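Local coordinates for DUF4276 family protein (Pyrococcus horikoshii, PDB 2P62) that is of unknown function but belongs to the Toprim-like clan, whose members often carry out metal-dependent chemistry on nucleic acids, and forms a two-chain assembly, at residues 160-165 and 223-228; 171-176 and 182-187; 178-181 and 187-190. One frame throughout, in Å; residues are numbered along the deposited sequence.

Interaction 1 of 3, residues 160-165 and 223-228; sequences AKLDGI and LIRFLS
L162 reaches across to helix 220-229 from the last turn of helix 152-162 and divides its isobutyl group between two neighbours, R225 and F226. Its CB points toward helix 220-229, and CG, anti to the carbonyl carbon (chi1 -57°), carries the two methyls onto different partners. CD1 comes up against the stem of F226, 3.8 Å from F226 CB and 3.9 Å from F226 CA, with the two side chains crossing at about a right angle. L162 therefore meets the root of the phenylalanine rather than the ring, which extends from that root with CG anti to the backbone N (chi1 153°). The other methyl, CD2, lies over one face of the R225 guanidinium, 3.9 Å above its plane but displaced toward the rim, where R225 NH2 is its nearest atom at 4.0 Å.

R225 is extended from CG to NE, and its polar end is engaged by a salt bridge to E229, one turn further along the same helix. L162 also touches L222 and E229, and lies along this flank of helix 220-229. Just beyond, G164 closes helix 152-162 in a Schellman motif with positive phi, G164 N bonding K161 O. The contact is thus purely van der Waals: a methyl covers a flat cationic face without competing for its N-H groups, of which NE is held by E229.

Interaction 2 of 3, residues 171-176 and 182-187; sequences GSMRAL and DKLTPK
This is a buried apolar contact inside a helix-loop-helix unit, formed where the loop between helix 171-180 and helix 186-196 folds its leucine back onto the first of the two helices. The unit belongs to the helical part of the chain that follows the last strand of the Toprim-like sheet, 129-136. L184, four residues after the last residue of the first helix, points toward it, while M173 and L176, one turn apart on that helix, receive it.

The branched end of L184 straddles L176: L176 CB lies 3.8 Å from both L184 CD1 and L184 CD2. Methyl CD2 also reaches back to the preceding turn, where it comes within 4.1 Å of M173 CG. In M173, CG stands beside the backbone N, anti to the carbonyl carbon (chi1 -79°), and the chain runs on past the leucine, which meets CB and CG; the sulfur lies farther off, and the two side chains cross at a slant. M173, L176 and L184 all also touch I192 of helix 186-196, which joins both helices and the loop in one apolar cluster.

The loop is further anchored by backbone hydrogen bonds between L184 and both F145 and K147. On the helix, S172, A175 and L176 pack against the second subunit, making L176 a link between this cluster and the dimer interface. Backbone atoms of the helix are touched as well: L184 CD2 rests 3.7 Å from M173 O, and L184 CD1 lies 3.8 Å from the carbonyl carbon L176 C.

Interaction 3 of 3, residues 178-181 and 187-190; sequences QDKG and KDVM
The first turn of helix 186-196 is tied to the last turn of helix 171-180 by a salt bridge between K180 and D188, spanning the loop that joins the two helices. K180 NZ donates to D188 OD1 at 2.8 Å and meets this oxygen almost in line with its C-O bond, so the lysine grips one oxygen instead of straddling the carboxylate. The two side chains approach from opposite directions. That of K180 is fully stretched, with CG anti to its backbone N (chi1 -177°) and every later torsion also near 180°, which lets it bridge backbones whose CA atoms, K180 and D188, lie 10.6 Å apart. K180 CE, 3.6 Å from D188 OD1, follows the ammonium to the same oxygen.

D188 is also the third residue of its helix, after the N-cap T185. T185 OG1 accepts the D188 backbone N-H, while D188 OD1 turns back toward the T185 backbone N, the arrangement of a capping box. The same oxygen thus serves both the cap and the lysine. K180 NZ has a second acceptor in K183 O, within the loop. A methionine in place of K180 would probably leave D188 without its charged mate and K183 O without this donor, loosening the loop's hold on both helix ends. Next to the bridge, K180 packs on Y169 and D188 on I195, both of the second subunit.

Interactions 2 and 3 hold the same pair of helices, 171-180 and 186-196, with centres only 4 Å apart, and both touch the second subunit. They differ in chemistry: interaction 2 is wholly buried and apolar, whereas interaction 3 is a single charged bridge, partly buried, where the second helix begins. They meet where K180 NZ packs 4.0 Å from T185 N. Interaction 1 joins other elements, helices 152-162 and 220-229, and its segments have no contact with the second subunit. Its centre is 20 and 21 Å from those of interactions 2 and 3, which nest within the chain loop it closes. It mixes a buried phenylalanine with an exposed arginine.

Interaction 1 of 3, residues 160-165 and 223-228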
ATOM      1  N   ALA A 160      13.933   3.774 -15.004  1.00 29.27           N
ATOM      2  CA  ALA A 160      14.807   4.476 -14.068  1.00 31.29           C
ATOM      3  C   ALA A 160      16.171   4.667 -14.717  1.00 32.22           C
ATOM      4  O   ALA A 160      16.797   5.720 -14.584  1.00 33.29           O
ATOM      5  CB  ALA A 160      14.942   3.684 -12.764  1.00 30.93           C
ATOM      6  N   LYS A 161      16.625   3.640 -15.420  1.00 33.56           N
ATOM      7  CA  LYS A 161      17.903   3.697 -16.113  1.00 34.25           C
ATOM      8  C   LYS A 161      17.900   4.831 -17.143  1.00 33.47           C
ATOM      9  O   LYS A 161      18.744   5.721 -17.096  1.00 34.41           O
ATOM     10  CB  LYS A 161      18.183   2.358 -16.801  1.00 34.41           C
ATOM     11  CG  LYS A 161      19.549   2.266 -17.465  1.00 35.88           C
ATOM     12  CD  LYS A 161      19.833   0.832 -17.878  1.00 36.73           C
ATOM     13  CE  LYS A 161      21.227   0.669 -18.453  1.00 36.25           C
ATOM     14  NZ  LYS A 161      21.529  -0.764 -18.719  1.00 36.92           N
ATOM     15  N   LEU A 162      16.945   4.807 -18.067  1.00 34.48           N
ATOM     16  CA  LEU A 162      16.871   5.848 -19.090  1.00 35.34           C
ATOM     17  C   LEU A 162      16.839   7.236 -18.483  1.00 36.64           C
ATOM     18  O   LEU A 162      17.370   8.189 -19.058  1.00 37.91           O
ATOM     19  CB  LEU A 162      15.629   5.662 -19.956  1.00 35.84           C
ATOM     20  CG  LEU A 162      15.506   4.310 -20.667  1.00 35.30           C
ATOM     21  CD1 LEU A 162      14.357   4.381 -21.678  1.00 35.50           C
ATOM     22  CD2 LEU A 162      16.807   3.972 -21.368  1.00 33.11           C
ATOM     23  N   ASP A 163      16.215   7.335 -17.313  1.00 37.07           N
ATOM     24  CA  ASP A 163      16.080   8.598 -16.598  1.00 36.33           C
ATOM     25  C   ASP A 163      17.403   8.974 -15.916  1.00 37.24           C
ATOM     26  O   ASP A 163      17.519  10.038 -15.309  1.00 37.16           O
ATOM     27  CB  ASP A 163      14.963   8.465 -15.559  1.00 36.01           C
ATOM     28  CG  ASP A 163      14.426   9.804 -15.088  1.00 34.19           C
ATOM     29  OD1 ASP A 163      13.687   9.810 -14.094  1.00 33.82           O
ATOM     30  OD2 ASP A 163      14.720  10.848 -15.700  1.00 37.90           O
ATOM     31  N   GLY A 164      18.395   8.092 -16.013  1.00 37.85           N
ATOM     32  CA  GLY A 164      19.686   8.358 -15.401  1.00 38.39           C
ATOM     33  C   GLY A 164      19.758   8.129 -13.898  1.00 39.78           C
ATOM     34  O   GLY A 164      20.780   8.425 -13.270  1.00 39.57           O
ATOM     35  N   ILE A 165      18.685   7.597 -13.316  1.00 39.95           N
ATOM     36  CA  ILE A 165      18.635   7.343 -11.874  1.00 40.24           C
ATOM     37  C   ILE A 165      19.636   6.267 -11.436  1.00 39.66           C
ATOM     38  O   ILE A 165      20.428   6.486 -10.518  1.00 39.38           O
ATOM     39  CB  ILE A 165      17.216   6.879 -11.407  1.00 41.04           C
ATOM     40  CG1 ILE A 165      16.139   7.897 -11.816  1.00 41.07           C
ATOM     41  CG2 ILE A 165      17.209   6.685  -9.897  1.00 38.54           C
ATOM     42  CD1 ILE A 165      16.252   9.247 -11.147  1.00 44.66           C
ATOM     43  N   LEU A 223       9.408   8.940 -21.668  1.00 37.03           N
ATOM     44  CA  LEU A 223       8.432   7.892 -21.348  1.00 38.04           C
ATOM     45  C   LEU A 223       7.959   7.165 -22.606  1.00 37.28           C
ATOM     46  O   LEU A 223       7.849   5.935 -22.629  1.00 37.50           O
ATOM     47  CB  LEU A 223       7.205   8.475 -20.633  1.00 38.17           C
ATOM     48  CG  LEU A 223       6.099   7.455 -20.291  1.00 37.76           C
ATOM     49  CD1 LEU A 223       6.550   6.618 -19.104  1.00 34.45           C
ATOM     50  CD2 LEU A 223       4.784   8.164 -19.974  1.00 36.13           C
ATOM     51  N   ILE A 224       7.669   7.934 -23.647  1.00 36.97           N
ATOM     52  CA  ILE A 224       7.216   7.363 -24.904  1.00 37.08           C
ATOM     53  C   ILE A 224       8.298   6.451 -25.466  1.00 37.21           C
ATOM     54  O   ILE A 224       8.007   5.351 -25.929  1.00 38.13           O
ATOM     55  CB  ILE A 224       6.860   8.480 -25.914  1.00 37.30           C
ATOM     56  CG1 ILE A 224       5.547   9.151 -25.485  1.00 37.05           C
ATOM     57  CG2 ILE A 224       6.746   7.912 -27.311  1.00 34.93           C
ATOM     58  CD1 ILE A 224       5.155  10.353 -26.321  1.00 41.83           C
ATOM     59  N   ARG A 225       9.547   6.904 -25.405  1.00 37.84           N
ATOM     60  CA  ARG A 225      10.679   6.122 -25.899  1.00 37.79           C
ATOM     61  C   ARG A 225      10.798   4.840 -25.078  1.00 37.21           C
ATOM     62  O   ARG A 225      11.032   3.751 -25.613  1.00 36.37           O
ATOM     63  CB  ARG A 225      11.969   6.932 -25.769  1.00 40.75           C
ATOM     64  CG  ARG A 225      13.224   6.151 -26.096  1.00 43.63           C
ATOM     65  CD  ARG A 225      14.477   6.880 -25.627  1.00 46.10           C
ATOM     66  NE  ARG A 225      15.601   5.949 -25.615  1.00 51.05           N
ATOM     67  CZ  ARG A 225      16.757   6.155 -24.995  1.00 52.10           C
ATOM     68  NH1 ARG A 225      16.965   7.281 -24.318  1.00 52.93           N
ATOM     69  NH2 ARG A 225      17.699   5.217 -25.042  1.00 51.92           N
ATOM     70  N   PHE A 226      10.644   4.984 -23.767  1.00 34.70           N
ATOM     71  CA  PHE A 226      10.708   3.847 -22.872  1.00 33.47           C
ATOM     72  C   PHE A 226       9.630   2.837 -23.264  1.00 33.60           C
ATOM     73  O   PHE A 226       9.925   1.660 -23.477  1.00 33.33           O
ATOM     74  CB  PHE A 226      10.532   4.316 -21.419  1.00 30.86           C
ATOM     75  CG  PHE A 226       9.957   3.272 -20.499  1.00 30.10           C
ATOM     76  CD1 PHE A 226       8.628   3.353 -20.084  1.00 30.51           C
ATOM     77  CD2 PHE A 226      10.729   2.195 -20.073  1.00 28.49           C
ATOM     78  CE1 PHE A 226       8.075   2.377 -19.260  1.00 30.03           C
ATOM     79  CE2 PHE A 226      10.190   1.210 -19.249  1.00 28.45           C
ATOM     80  CZ  PHE A 226       8.861   1.298 -18.841  1.00 29.32           C
ATOM     81  N   LEU A 227       8.388   3.308 -23.378  1.00 34.54           N
ATOM     82  CA  LEU A 227       7.250   2.451 -23.742  1.00 35.14           C
ATOM     83  C   LEU A 227       7.474   1.709 -25.058  1.00 36.95           C
ATOM     84  O   LEU A 227       6.979   0.591 -25.251  1.00 36.48           O
ATOM     85  CB  LEU A 227       5.966   3.286 -23.860  1.00 30.74           C
ATOM     86  CG  LEU A 227       5.370   3.890 -22.585  1.00 29.85           C
ATOM     87  CD1 LEU A 227       4.193   4.797 -22.947  1.00 26.53           C
ATOM     88  CD2 LEU A 227       4.929   2.772 -21.641  1.00 27.19           C
ATOM     89  N   SER A 228       8.209   2.346 -25.965  1.00 37.77           N
ATOM     90  CA  SER A 228       8.503   1.758 -27.264  1.00 39.92           C
ATOM     91  C   SER A 228       9.611   0.696 -27.170  1.00 40.25           C
ATOM     92  O   SER A 228       9.459  -0.409 -27.692  1.00 41.40           O
ATOM     93  CB  SER A 228       8.898   2.863 -28.256  1.00 40.27           C
ATOM     94  OG  SER A 228       9.095   2.341 -29.563  1.00 41.87           O
TER

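Interaction 2 of 3, residues 171-176 and 182-187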
ATOM      1  N   GLY A 171      26.667   3.147  -7.088  1.00 46.59           N
ATOM      2  CA  GLY A 171      27.530   3.010  -5.929  1.00 42.76           C
ATOM      3  C   GLY A 171      26.692   2.440  -4.795  1.00 41.04           C
ATOM      4  O   GLY A 171      27.172   1.652  -3.978  1.00 41.07           O
ATOM      5  N   SER A 172      25.427   2.848  -4.742  1.00 38.60           N
ATOM      6  CA  SER A 172      24.518   2.337  -3.729  1.00 36.86           C
ATOM      7  C   SER A 172      24.165   0.891  -4.074  1.00 36.18           C
ATOM      8  O   SER A 172      24.127   0.031  -3.193  1.00 36.06           O
ATOM      9  CB  SER A 172      23.240   3.173  -3.672  1.00 36.07           C
ATOM     10  OG  SER A 172      23.504   4.496  -3.250  1.00 35.21           O
ATOM     11  N   MET A 173      23.921   0.622  -5.356  1.00 36.04           N
ATOM     12  CA  MET A 173      23.574  -0.729  -5.807  1.00 36.47           C
ATOM     13  C   MET A 173      24.686  -1.707  -5.454  1.00 35.43           C
ATOM     14  O   MET A 173      24.423  -2.837  -5.034  1.00 35.16           O
ATOM     15  CB  MET A 173      23.320  -0.758  -7.326  1.00 36.68           C
ATOM     16  CG  MET A 173      21.945  -0.248  -7.772  1.00 37.47           C
ATOM     17  SD  MET A 173      21.591  -0.461  -9.561  1.00 34.42           S
ATOM     18  CE  MET A 173      21.930   1.185 -10.138  1.00 34.05           C
ATOM     19  N   ARG A 174      25.929  -1.258  -5.629  1.00 35.00           N
ATOM     20  CA  ARG A 174      27.106  -2.066  -5.322  1.00 36.33           C
ATOM     21  C   ARG A 174      27.111  -2.386  -3.835  1.00 34.62           C
ATOM     22  O   ARG A 174      27.283  -3.535  -3.432  1.00 34.66           O
ATOM     23  CB  ARG A 174      28.391  -1.304  -5.678  1.00 38.55           C
ATOM     24  CG  ARG A 174      29.680  -2.089  -5.426  1.00 41.46           C
ATOM     25  CD  ARG A 174      30.906  -1.195  -5.585  1.00 46.86           C
ATOM     26  NE  ARG A 174      31.061  -0.749  -6.964  1.00 51.08           N
ATOM     27  CZ  ARG A 174      31.380  -1.558  -7.973  1.00 55.09           C
ATOM     28  NH1 ARG A 174      31.585  -2.854  -7.745  1.00 54.72           N
ATOM     29  NH2 ARG A 174      31.474  -1.080  -9.211  1.00 54.34           N
ATOM     30  N   ALA A 175      26.928  -1.350  -3.024  1.00 34.09           N
ATOM     31  CA  ALA A 175      26.904  -1.517  -1.583  1.00 34.52           C
ATOM     32  C   ALA A 175      25.724  -2.401  -1.162  1.00 35.13           C
ATOM     33  O   ALA A 175      25.899  -3.310  -0.350  1.00 34.64           O
ATOM     34  CB  ALA A 175      26.827  -0.160  -0.895  1.00 33.21           C
ATOM     35  N   LEU A 176      24.532  -2.153  -1.711  1.00 34.77           N
ATOM     36  CA  LEU A 176      23.379  -2.969  -1.335  1.00 36.69           C
ATOM     37  C   LEU A 176      23.652  -4.438  -1.636  1.00 37.37           C
ATOM     38  O   LEU A 176      23.329  -5.319  -0.835  1.00 39.14           O
ATOM     39  CB  LEU A 176      22.097  -2.537  -2.066  1.00 36.77           C
ATOM     40  CG  LEU A 176      21.126  -1.467  -1.523  1.00 37.37           C
ATOM     41  CD1 LEU A 176      20.915  -1.635  -0.016  1.00 35.60           C
ATOM     42  CD2 LEU A 176      21.647  -0.085  -1.825  1.00 37.02           C
ATOM     43  N   ASP A 182      24.276 -10.961  -2.431  1.00 40.77           N
ATOM     44  CA  ASP A 182      23.696 -11.462  -3.683  1.00 40.11           C
ATOM     45  C   ASP A 182      23.289 -10.261  -4.529  1.00 39.43           C
ATOM     46  O   ASP A 182      23.298  -9.126  -4.052  1.00 39.83           O
ATOM     47  CB  ASP A 182      22.461 -12.335  -3.393  1.00 41.10           C
ATOM     48  CG  ASP A 182      21.952 -13.106  -4.627  1.00 42.21           C
ATOM     49  OD1 ASP A 182      20.928 -13.814  -4.489  1.00 41.51           O
ATOM     50  OD2 ASP A 182      22.558 -13.019  -5.723  1.00 42.36           O
ATOM     51  N   LYS A 183      22.947 -10.502  -5.789  1.00 38.99           N
ATOM     52  CA  LYS A 183      22.522  -9.415  -6.655  1.00 37.37           C
ATOM     53  C   LYS A 183      21.154  -8.924  -6.207  1.00 35.46           C
ATOM     54  O   LYS A 183      20.382  -9.645  -5.577  1.00 34.03           O
ATOM     55  CB  LYS A 183      22.435  -9.865  -8.114  1.00 39.02           C
ATOM     56  CG  LYS A 183      23.771 -10.043  -8.814  1.00 42.75           C
ATOM     57  CD  LYS A 183      23.564 -10.577 -10.233  1.00 46.55           C
ATOM     58  CE  LYS A 183      24.885 -10.898 -10.924  1.00 47.53           C
ATOM     59  NZ  LYS A 183      24.679 -11.578 -12.242  1.00 48.05           N
ATOM     60  N   LEU A 184      20.878  -7.679  -6.551  1.00 33.15           N
ATOM     61  CA  LEU A 184      19.630  -7.030  -6.230  1.00 31.72           C
ATOM     62  C   LEU A 184      18.535  -7.461  -7.194  1.00 32.12           C
ATOM     63  O   LEU A 184      18.785  -7.592  -8.395  1.00 32.20           O
ATOM     64  CB  LEU A 184      19.832  -5.524  -6.334  1.00 32.71           C
ATOM     65  CG  LEU A 184      20.161  -4.734  -5.069  1.00 32.80           C
ATOM     66  CD1 LEU A 184      21.054  -5.516  -4.126  1.00 33.48           C
ATOM     67  CD2 LEU A 184      20.787  -3.426  -5.500  1.00 31.12           C
ATOM     68  N   THR A 185      17.327  -7.690  -6.675  1.00 30.47           N
ATOM     69  CA  THR A 185      16.196  -8.059  -7.531  1.00 26.73           C
ATOM     70  C   THR A 185      15.604  -6.769  -8.101  1.00 27.69           C
ATOM     71  O   THR A 185      15.867  -5.677  -7.587  1.00 24.76           O
ATOM     72  CB  THR A 185      15.056  -8.742  -6.755  1.00 24.86           C
ATOM     73  OG1 THR A 185      14.582  -7.855  -5.735  1.00 24.14           O
ATOM     74  CG2 THR A 185      15.512 -10.049  -6.142  1.00 21.72           C
ATOM     75  N   PRO A 186      14.815  -6.871  -9.182  1.00 30.13           N
ATOM     76  CA  PRO A 186      14.238  -5.639  -9.717  1.00 29.80           C
ATOM     77  C   PRO A 186      13.390  -4.944  -8.647  1.00 30.35           C
ATOM     78  O   PRO A 186      13.339  -3.717  -8.594  1.00 30.31           O
ATOM     79  CB  PRO A 186      13.422  -6.127 -10.919  1.00 31.03           C
ATOM     80  CG  PRO A 186      13.114  -7.561 -10.585  1.00 34.39           C
ATOM     81  CD  PRO A 186      14.434  -8.031 -10.005  1.00 32.62           C
ATOM     82  N   LYS A 187      12.737  -5.727  -7.788  1.00 30.62           N
ATOM     83  CA  LYS A 187      11.923  -5.143  -6.726  1.00 31.20           C
ATOM     84  C   LYS A 187      12.805  -4.440  -5.697  1.00 31.21           C
ATOM     85  O   LYS A 187      12.364  -3.507  -5.032  1.00 30.87           O
ATOM     86  CB  LYS A 187      11.065  -6.205  -6.034  1.00 33.64           C
ATOM     87  CG  LYS A 187       9.861  -6.680  -6.847  1.00 35.71           C
ATOM     88  CD  LYS A 187       9.165  -7.834  -6.137  1.00 37.65           C
ATOM     89  CE  LYS A 187       8.196  -8.589  -7.050  1.00 42.23           C
ATOM     90  NZ  LYS A 187       6.930  -7.847  -7.320  1.00 43.81           N
TER

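Interaction 3 of 3, residues 178-181 and 187-190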
ATOM      1  N   GLN A 178      26.641  -6.019  -1.933  1.00 41.23           N
ATOM      2  CA  GLN A 178      27.639  -6.527  -0.991  1.00 43.83           C
ATOM      3  C   GLN A 178      27.045  -6.915   0.361  1.00 42.94           C
ATOM      4  O   GLN A 178      27.298  -8.012   0.858  1.00 44.96           O
ATOM      5  CB  GLN A 178      28.746  -5.492  -0.769  1.00 46.65           C
ATOM      6  CG  GLN A 178      29.892  -5.584  -1.764  1.00 53.31           C
ATOM      7  CD  GLN A 178      30.920  -4.467  -1.588  1.00 56.60           C
ATOM      8  OE1 GLN A 178      30.693  -3.318  -1.991  1.00 57.63           O
ATOM      9  NE2 GLN A 178      32.054  -4.800  -0.974  1.00 57.31           N
ATOM     10  N   ASP A 179      26.258  -6.020   0.952  1.00 41.54           N
ATOM     11  CA  ASP A 179      25.660  -6.294   2.255  1.00 41.20           C
ATOM     12  C   ASP A 179      24.603  -7.390   2.207  1.00 41.55           C
ATOM     13  O   ASP A 179      24.435  -8.143   3.171  1.00 39.41           O
ATOM     14  CB  ASP A 179      25.053  -5.016   2.854  1.00 41.35           C
ATOM     15  CG  ASP A 179      26.096  -3.936   3.119  1.00 41.34           C
ATOM     16  OD1 ASP A 179      27.289  -4.275   3.259  1.00 43.34           O
ATOM     17  OD2 ASP A 179      25.726  -2.747   3.205  1.00 40.84           O
ATOM     18  N   LYS A 180      23.893  -7.481   1.085  1.00 42.01           N
ATOM     19  CA  LYS A 180      22.850  -8.489   0.929  1.00 41.92           C
ATOM     20  C   LYS A 180      23.449  -9.858   0.651  1.00 41.28           C
ATOM     21  O   LYS A 180      22.840 -10.887   0.951  1.00 40.43           O
ATOM     22  CB  LYS A 180      21.910  -8.112  -0.216  1.00 44.19           C
ATOM     23  CG  LYS A 180      20.752  -9.075  -0.409  1.00 46.25           C
ATOM     24  CD  LYS A 180      20.000  -8.756  -1.694  1.00 50.51           C
ATOM     25  CE  LYS A 180      18.894  -9.766  -1.979  1.00 50.85           C
ATOM     26  NZ  LYS A 180      18.346  -9.588  -3.359  1.00 51.09           N
ATOM     27  N   GLY A 181      24.646  -9.858   0.071  1.00 41.50           N
ATOM     28  CA  GLY A 181      25.317 -11.102  -0.245  1.00 40.79           C
ATOM     29  C   GLY A 181      24.752 -11.769  -1.485  1.00 41.58           C
ATOM     30  O   GLY A 181      24.750 -12.997  -1.583  1.00 41.83           O
ATOM     31  N   LYS A 187      12.737  -5.727  -7.788  1.00 30.62           N
ATOM     32  CA  LYS A 187      11.923  -5.143  -6.726  1.00 31.20           C
ATOM     33  C   LYS A 187      12.805  -4.440  -5.697  1.00 31.21           C
ATOM     34  O   LYS A 187      12.364  -3.507  -5.032  1.00 30.87           O
ATOM     35  CB  LYS A 187      11.065  -6.205  -6.034  1.00 33.64           C
ATOM     36  CG  LYS A 187       9.861  -6.680  -6.847  1.00 35.71           C
ATOM     37  CD  LYS A 187       9.165  -7.834  -6.137  1.00 37.65           C
ATOM     38  CE  LYS A 187       8.196  -8.589  -7.050  1.00 42.23           C
ATOM     39  NZ  LYS A 187       6.930  -7.847  -7.320  1.00 43.81           N
ATOM     40  N   ASP A 188      14.048  -4.886  -5.553  1.00 31.03           N
ATOM     41  CA  ASP A 188      14.950  -4.226  -4.616  1.00 30.81           C
ATOM     42  C   ASP A 188      15.241  -2.825  -5.173  1.00 30.41           C
ATOM     43  O   ASP A 188      15.236  -1.838  -4.438  1.00 29.56           O
ATOM     44  CB  ASP A 188      16.263  -5.012  -4.476  1.00 32.28           C
ATOM     45  CG  ASP A 188      16.148  -6.221  -3.543  1.00 34.66           C
ATOM     46  OD1 ASP A 188      17.035  -7.104  -3.617  1.00 36.15           O
ATOM     47  OD2 ASP A 188      15.195  -6.290  -2.731  1.00 33.44           O
ATOM     48  N   VAL A 189      15.481  -2.746  -6.480  1.00 29.71           N
ATOM     49  CA  VAL A 189      15.787  -1.474  -7.131  1.00 28.93           C
ATOM     50  C   VAL A 189      14.636  -0.492  -6.954  1.00 29.45           C
ATOM     51  O   VAL A 189      14.826   0.726  -6.877  1.00 29.64           O
ATOM     52  CB  VAL A 189      16.050  -1.665  -8.653  1.00 28.22           C
ATOM     53  CG1 VAL A 189      16.320  -0.314  -9.312  1.00 25.05           C
ATOM     54  CG2 VAL A 189      17.238  -2.596  -8.873  1.00 25.01           C
ATOM     55  N   MET A 190      13.432  -1.032  -6.891  1.00 28.61           N
ATOM     56  CA  MET A 190      12.264  -0.194  -6.737  1.00 28.46           C
ATOM     57  C   MET A 190      12.365   0.584  -5.424  1.00 28.43           C
ATOM     58  O   MET A 190      11.932   1.727  -5.335  1.00 29.94           O
ATOM     59  CB  MET A 190      11.017  -1.067  -6.770  1.00 27.12           C
ATOM     60  CG  MET A 190       9.972  -0.605  -7.759  1.00 28.18           C
ATOM     61  SD  MET A 190      10.348  -0.711  -9.502  1.00 18.00           S
ATOM     62  CE  MET A 190      11.261   0.666  -9.783  1.00 27.04           C
TER